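Local coordinates for AlgX/AlgJ SGNH hydrolase-like domain-containing protein (Eubacterium siraeum, PDB 4NZK) that is of unknown function but belongs to the DHHW family of the SGNH hydrolase clan and probably has an AlgX/AlgJ-like hydrolase fold, at residues Asn101-Tyr114 with Asn139-Thr153. Residues are numbered along the deposited sequence; the frame is centred on the assembly and turned at random.
Sequences NVFNMVVPTAGAYY and NVINVDGYAALEAHT
Tyr113 reaches across to helix 145-150 and donates its hydroxyl to Tyr146 O at 2.8 Å, in the carbonyl plane and on a lone pair; the same carbonyl also takes Glu150 N within the helix. That hydroxyl lies over the centre of one face of the Tyr146 ring, 3.5 Å above its plane, and touches Leu149 CB, while Pro108 CG also packs against the Tyr146 ring. Tyr146 turns its CG away from the backbone N (chi1 -174°), which carries the ring to Pro108 and Ala112, past the end of strand 101-107. A leucine in place of Tyr113 would probably leave Tyr146 O without its second donor, take the hydroxyl away from the Tyr146 ring face and cost Leu149 CB its contact. Next door, Tyr114 OH donates to Thr153 O at 2.6 Å.

Upstream, strands 101-107 and 141-142 run parallel, joined by Ile141 N to Val102 O, Asn104 N to Ile141 O and Val143 N to Asn104 O. Ile141 CD1 sits over one face of the Phe103 ring, 4.0 Å from its centroid, a CH-pi contact. On the opposite face of the sheet from Phe103 and Ile141, Asn104 ND2 donates to Asn142 OD1 at 3.0 Å, and Tyr85 holds Asn104 OD1. Gly145 lets the helix start close beside Met105 and Val107.

Where the chains part, two waters bridge them, Val106 N to Asn142 OD1 and Val106 O to Tyr146 N. The solvent side lies at Asn139, whose O a third water joins to Val102 N, at Glu150, and at Asp144, which N-caps the helix. Strand 141-142 is the outermost of the mixed sheet; strand 101-107 lies between it and strand 328-334, with helices 83-96 and 126-136 packing on Asn104.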
loop_
_atom_site.group_PDB
_atom_site.type_symbol
_atom_site.label_atom_id
_atom_site.label_comp_id
_atom_site.label_asym_id
_atom_site.label_seq_id
_atom_site.Cartn_x
_atom_site.Cartn_y
_atom_site.Cartn_z
ATOM N N ASN A 101 -9.448 -9.596 14.551
ATOM C CA ASN A 101 -10.144 -9.189 13.314
ATOM C C ASN A 101 -9.137 -9.052 12.210
ATOM O O ASN A 101 -8.098 -8.436 12.408
ATOM C CB ASN A 101 -10.958 -7.894 13.477
ATOM C CG ASN A 101 -12.313 -8.181 14.054
ATOM O OD1 ASN A 101 -12.833 -9.303 13.910
ATOM N ND2 ASN A 101 -12.915 -7.195 14.672
ATOM N N VAL A 102 -9.452 -9.682 11.072
ATOM C CA VAL A 102 -8.568 -9.668 9.900
ATOM C C VAL A 102 -9.326 -8.961 8.782
ATOM O O VAL A 102 -10.503 -9.270 8.523
ATOM C CB VAL A 102 -8.206 -11.082 9.471
ATOM C CG1 VAL A 102 -7.277 -11.081 8.258
ATOM C CG2 VAL A 102 -7.558 -11.842 10.665
ATOM N N PHE A 103 -8.653 -7.971 8.190
ATOM C CA PHE A 103 -9.230 -7.102 7.179
ATOM C C PHE A 103 -8.426 -7.267 5.888
ATOM O O PHE A 103 -7.212 -7.537 5.916
ATOM C CB PHE A 103 -9.118 -5.637 7.588
ATOM C CG PHE A 103 -9.845 -5.251 8.857
ATOM C CD1 PHE A 103 -9.328 -5.538 10.123
ATOM C CD2 PHE A 103 -11.032 -4.555 8.779
ATOM C CE1 PHE A 103 -9.986 -5.104 11.269
ATOM C CE2 PHE A 103 -11.706 -4.139 9.917
ATOM C CZ PHE A 103 -11.188 -4.431 11.161
ATOM N N ASN A 104 -9.110 -7.100 4.769
ATOM C CA ASN A 104 -8.499 -7.168 3.453
ATOM C C ASN A 104 -8.811 -5.872 2.694
ATOM O O ASN A 104 -9.962 -5.464 2.609
ATOM C CB ASN A 104 -9.159 -8.305 2.684
ATOM C CG ASN A 104 -8.712 -8.365 1.246
ATOM O OD1 ASN A 104 -7.536 -8.502 0.980
ATOM N ND2 ASN A 104 -9.659 -8.226 0.312
HETATM N N MSE A 105 -7.775 -5.257 2.135
HETATM C CA MSE A 105 -7.954 -4.054 1.293
HETATM C C MSE A 105 -7.023 -4.117 0.116
HETATM O O MSE A 105 -5.846 -3.759 0.206
HETATM C CB MSE A 105 -7.813 -2.770 2.132
HETATM C CG MSE A 105 -8.253 -1.555 1.266
HETATM SE SE MSE A 105 -8.352 0.091 2.301
HETATM C CE MSE A 105 -6.543 0.133 2.917
ATOM N N VAL A 106 -7.551 -4.627 -0.994
ATOM C CA VAL A 106 -6.832 -4.722 -2.240
ATOM C C VAL A 106 -7.203 -3.515 -3.072
ATOM O O VAL A 106 -8.390 -3.234 -3.275
ATOM C CB VAL A 106 -7.116 -6.049 -2.997
ATOM C CG1 VAL A 106 -6.381 -6.065 -4.337
ATOM C CG2 VAL A 106 -6.687 -7.241 -2.142
ATOM N N VAL A 107 -6.193 -2.811 -3.555
ATOM C CA VAL A 107 -6.444 -1.541 -4.250
ATOM C C VAL A 107 -5.894 -1.585 -5.673
ATOM O O VAL A 107 -4.934 -2.281 -5.953
ATOM C CB VAL A 107 -5.844 -0.343 -3.496
ATOM C CG1 VAL A 107 -6.565 -0.133 -2.162
ATOM C CG2 VAL A 107 -4.340 -0.484 -3.272
ATOM N N PRO A 108 -6.524 -0.826 -6.573
ATOM C CA PRO A 108 -6.079 -0.817 -7.948
ATOM C C PRO A 108 -4.903 0.127 -8.124
ATOM O O PRO A 108 -4.599 0.915 -7.245
ATOM C CB PRO A 108 -7.276 -0.254 -8.684
ATOM C CG PRO A 108 -7.868 0.676 -7.712
ATOM C CD PRO A 108 -7.706 0.037 -6.366
ATOM N N THR A 109 -4.254 0.002 -9.274
ATOM C CA THR A 109 -3.292 0.961 -9.747
ATOM C C THR A 109 -4.026 1.994 -10.614
ATOM O O THR A 109 -5.263 1.914 -10.817
ATOM C CB THR A 109 -2.172 0.261 -10.510
ATOM O OG1 THR A 109 -2.749 -0.482 -11.594
ATOM C CG2 THR A 109 -1.385 -0.677 -9.589
ATOM N N ALA A 110 -3.292 2.994 -11.085
ATOM C CA ALA A 110 -3.923 4.153 -11.711
ATOM C C ALA A 110 -4.795 3.834 -12.908
ATOM O O ALA A 110 -5.733 4.555 -13.198
ATOM C CB ALA A 110 -2.884 5.206 -12.086
ATOM N N GLY A 111 -4.465 2.757 -13.628
ATOM C CA GLY A 111 -5.176 2.388 -14.826
ATOM C C GLY A 111 -6.624 2.048 -14.592
ATOM O O GLY A 111 -7.423 2.038 -15.545
ATOM N N ALA A 112 -7.009 1.754 -13.351
ATOM C CA ALA A 112 -8.441 1.568 -13.090
ATOM C C ALA A 112 -9.269 2.824 -13.365
ATOM O O ALA A 112 -10.465 2.724 -13.712
ATOM C CB ALA A 112 -8.677 1.194 -11.663
ATOM N N TYR A 113 -8.639 3.990 -13.192
ATOM C CA TYR A 113 -9.343 5.248 -13.255
ATOM C C TYR A 113 -8.950 6.196 -14.382
ATOM O O TYR A 113 -9.768 7.002 -14.813
ATOM C CB TYR A 113 -9.151 6.008 -11.943
ATOM C CG TYR A 113 -9.444 5.190 -10.706
ATOM C CD1 TYR A 113 -10.720 4.729 -10.455
ATOM C CD2 TYR A 113 -8.467 4.907 -9.791
ATOM C CE1 TYR A 113 -11.000 3.947 -9.330
ATOM C CE2 TYR A 113 -8.730 4.151 -8.652
ATOM C CZ TYR A 113 -10.014 3.675 -8.422
ATOM O OH TYR A 113 -10.245 2.920 -7.300
ATOM N N TYR A 114 -7.698 6.129 -14.819
ATOM C CA TYR A 114 -7.117 7.144 -15.689
ATOM C C TYR A 114 -6.715 6.711 -17.095
ATOM O O TYR A 114 -6.170 7.516 -17.833
ATOM C CB TYR A 114 -5.885 7.705 -14.993
ATOM C CG TYR A 114 -6.234 8.452 -13.715
ATOM C CD1 TYR A 114 -6.843 9.689 -13.756
ATOM C CD2 TYR A 114 -5.950 7.933 -12.489
ATOM C CE1 TYR A 114 -7.151 10.381 -12.590
ATOM C CE2 TYR A 114 -6.231 8.622 -11.319
ATOM C CZ TYR A 114 -6.844 9.843 -11.374
ATOM O OH TYR A 114 -7.102 10.480 -10.189
ATOM N N ASN A 139 -14.731 -15.038 6.905
ATOM C CA ASN A 139 -14.484 -14.369 8.175
ATOM C C ASN A 139 -13.321 -13.363 8.142
ATOM O O ASN A 139 -12.640 -13.121 9.127
ATOM C CB ASN A 139 -14.283 -15.371 9.295
ATOM C CG ASN A 139 -15.475 -16.232 9.511
ATOM O OD1 ASN A 139 -16.608 -15.757 9.394
ATOM N ND2 ASN A 139 -15.244 -17.533 9.811
ATOM N N VAL A 140 -13.138 -12.774 6.976
ATOM C CA VAL A 140 -12.194 -11.683 6.765
ATOM C C VAL A 140 -13.026 -10.490 6.313
ATOM O O VAL A 140 -13.846 -10.620 5.397
ATOM C CB VAL A 140 -11.103 -12.035 5.729
ATOM C CG1 VAL A 140 -10.200 -10.862 5.420
ATOM C CG2 VAL A 140 -10.275 -13.187 6.251
ATOM N N ILE A 141 -12.794 -9.340 6.926
ATOM C CA ILE A 141 -13.585 -8.135 6.637
ATOM C C ILE A 141 -13.041 -7.416 5.419
ATOM O O ILE A 141 -11.904 -6.994 5.410
ATOM C CB ILE A 141 -13.524 -7.183 7.847
ATOM C CG1 ILE A 141 -14.085 -7.892 9.086
ATOM C CG2 ILE A 141 -14.247 -5.887 7.552
ATOM C CD1 ILE A 141 -13.726 -7.197 10.371
ATOM N N ASN A 142 -13.856 -7.262 4.396
ATOM C CA ASN A 142 -13.405 -6.611 3.180
ATOM C C ASN A 142 -13.605 -5.117 3.305
ATOM O O ASN A 142 -14.649 -4.667 3.708
ATOM C CB ASN A 142 -14.138 -7.107 1.935
ATOM C CG ASN A 142 -13.496 -6.553 0.676
ATOM O OD1 ASN A 142 -12.318 -6.821 0.420
ATOM N ND2 ASN A 142 -14.222 -5.747 -0.068
ATOM N N VAL A 143 -12.587 -4.361 2.924
ATOM C CA VAL A 143 -12.653 -2.911 2.932
ATOM C C VAL A 143 -12.673 -2.443 1.458
ATOM O O VAL A 143 -11.835 -2.854 0.675
ATOM C CB VAL A 143 -11.428 -2.299 3.638
ATOM C CG1 VAL A 143 -11.490 -0.780 3.651
ATOM C CG2 VAL A 143 -11.247 -2.851 5.018
ATOM N N ASP A 144 -13.644 -1.608 1.107
ATOM C CA ASP A 144 -13.808 -1.148 -0.263
ATOM C C ASP A 144 -12.952 0.080 -0.565
ATOM O O ASP A 144 -13.441 1.214 -0.703
ATOM C CB ASP A 144 -15.268 -0.890 -0.587
ATOM C CG ASP A 144 -15.552 -0.870 -2.083
ATOM O OD1 ASP A 144 -14.597 -0.798 -2.917
ATOM O OD2 ASP A 144 -16.775 -0.907 -2.405
ATOM N N GLY A 145 -11.659 -0.170 -0.663
ATOM C CA GLY A 145 -10.690 0.852 -1.047
ATOM C C GLY A 145 -10.924 1.339 -2.453
ATOM O O GLY A 145 -10.730 2.526 -2.736
ATOM N N TYR A 146 -11.333 0.434 -3.340
ATOM C CA TYR A 146 -11.629 0.816 -4.720
ATOM C C TYR A 146 -12.645 1.958 -4.805
ATOM O O TYR A 146 -12.438 2.930 -5.487
ATOM C CB TYR A 146 -12.136 -0.385 -5.510
ATOM C CG TYR A 146 -12.310 -0.090 -6.959
ATOM C CD1 TYR A 146 -13.403 0.619 -7.464
ATOM C CD2 TYR A 146 -11.348 -0.493 -7.841
ATOM C CE1 TYR A 146 -13.494 0.893 -8.821
ATOM C CE2 TYR A 146 -11.441 -0.193 -9.185
ATOM C CZ TYR A 146 -12.491 0.487 -9.670
ATOM O OH TYR A 146 -12.515 0.733 -11.035
ATOM N N ALA A 147 -13.741 1.817 -4.077
ATOM C CA ALA A 147 -14.779 2.823 -4.092
ATOM C C ALA A 147 -14.306 4.107 -3.441
ATOM O O ALA A 147 -14.718 5.194 -3.847
ATOM C CB ALA A 147 -16.043 2.326 -3.405
ATOM N N ALA A 148 -13.477 3.986 -2.409
ATOM C CA ALA A 148 -12.968 5.173 -1.733
ATOM C C ALA A 148 -12.129 6.005 -2.685
ATOM O O ALA A 148 -12.273 7.214 -2.762
ATOM C CB ALA A 148 -12.160 4.769 -0.520
ATOM N N LEU A 149 -11.291 5.359 -3.472
ATOM C CA LEU A 149 -10.440 6.092 -4.407
ATOM C C LEU A 149 -11.243 6.643 -5.571
ATOM O O LEU A 149 -10.979 7.751 -6.037
ATOM C CB LEU A 149 -9.347 5.186 -4.914
ATOM C CG LEU A 149 -8.299 4.818 -3.867
ATOM C CD1 LEU A 149 -7.618 3.494 -4.257
ATOM C CD2 LEU A 149 -7.234 5.930 -3.695
ATOM N N GLU A 150 -12.197 5.856 -6.048
ATOM C CA GLU A 150 -13.010 6.241 -7.210
ATOM C C GLU A 150 -13.685 7.595 -6.939
ATOM O O GLU A 150 -13.896 8.378 -7.851
ATOM C CB GLU A 150 -14.050 5.146 -7.469
ATOM C CG GLU A 150 -14.932 5.315 -8.689
ATOM C CD GLU A 150 -15.874 4.102 -8.865
ATOM O OE1 GLU A 150 -16.357 3.504 -7.857
ATOM O OE2 GLU A 150 -16.122 3.742 -10.010
ATOM N N ALA A 151 -14.016 7.859 -5.677
ATOM C CA ALA A 151 -14.700 9.107 -5.325
ATOM C C ALA A 151 -13.799 10.360 -5.321
ATOM O O ALA A 151 -14.295 11.465 -5.139
ATOM C CB ALA A 151 -15.357 8.930 -3.969
ATOM N N HIS A 152 -12.499 10.197 -5.565
ATOM C CA HIS A 152 -11.545 11.282 -5.441
ATOM C C HIS A 152 -10.609 11.388 -6.619
ATOM O O HIS A 152 -9.496 11.948 -6.513
ATOM C CB HIS A 152 -10.773 11.127 -4.132
ATOM C CG HIS A 152 -11.644 11.267 -2.943
ATOM N ND1 HIS A 152 -12.114 12.492 -2.507
ATOM C CD2 HIS A 152 -12.188 10.340 -2.122
ATOM C CE1 HIS A 152 -12.886 12.315 -1.448
ATOM N NE2 HIS A 152 -12.977 11.012 -1.216
ATOM N N THR A 153 -11.061 10.889 -7.760
ATOM C CA THR A 153 -10.189 10.855 -8.948
ATOM C C THR A 153 -9.861 12.243 -9.538
ATOM O O THR A 153 -8.921 12.387 -10.307
ATOM C CB THR A 153 -10.749 9.943 -10.038
ATOM O OG1 THR A 153 -12.078 10.340 -10.373
ATOM C CG2 THR A 153 -10.689 8.500 -9.585
HETATM O O HOH W 1 -11.930 -11.274 11.097
HETATM O O HOH W 2 -10.522 -5.080 -0.968
HETATM O O HOH W 3 -10.884 -2.421 -2.518
#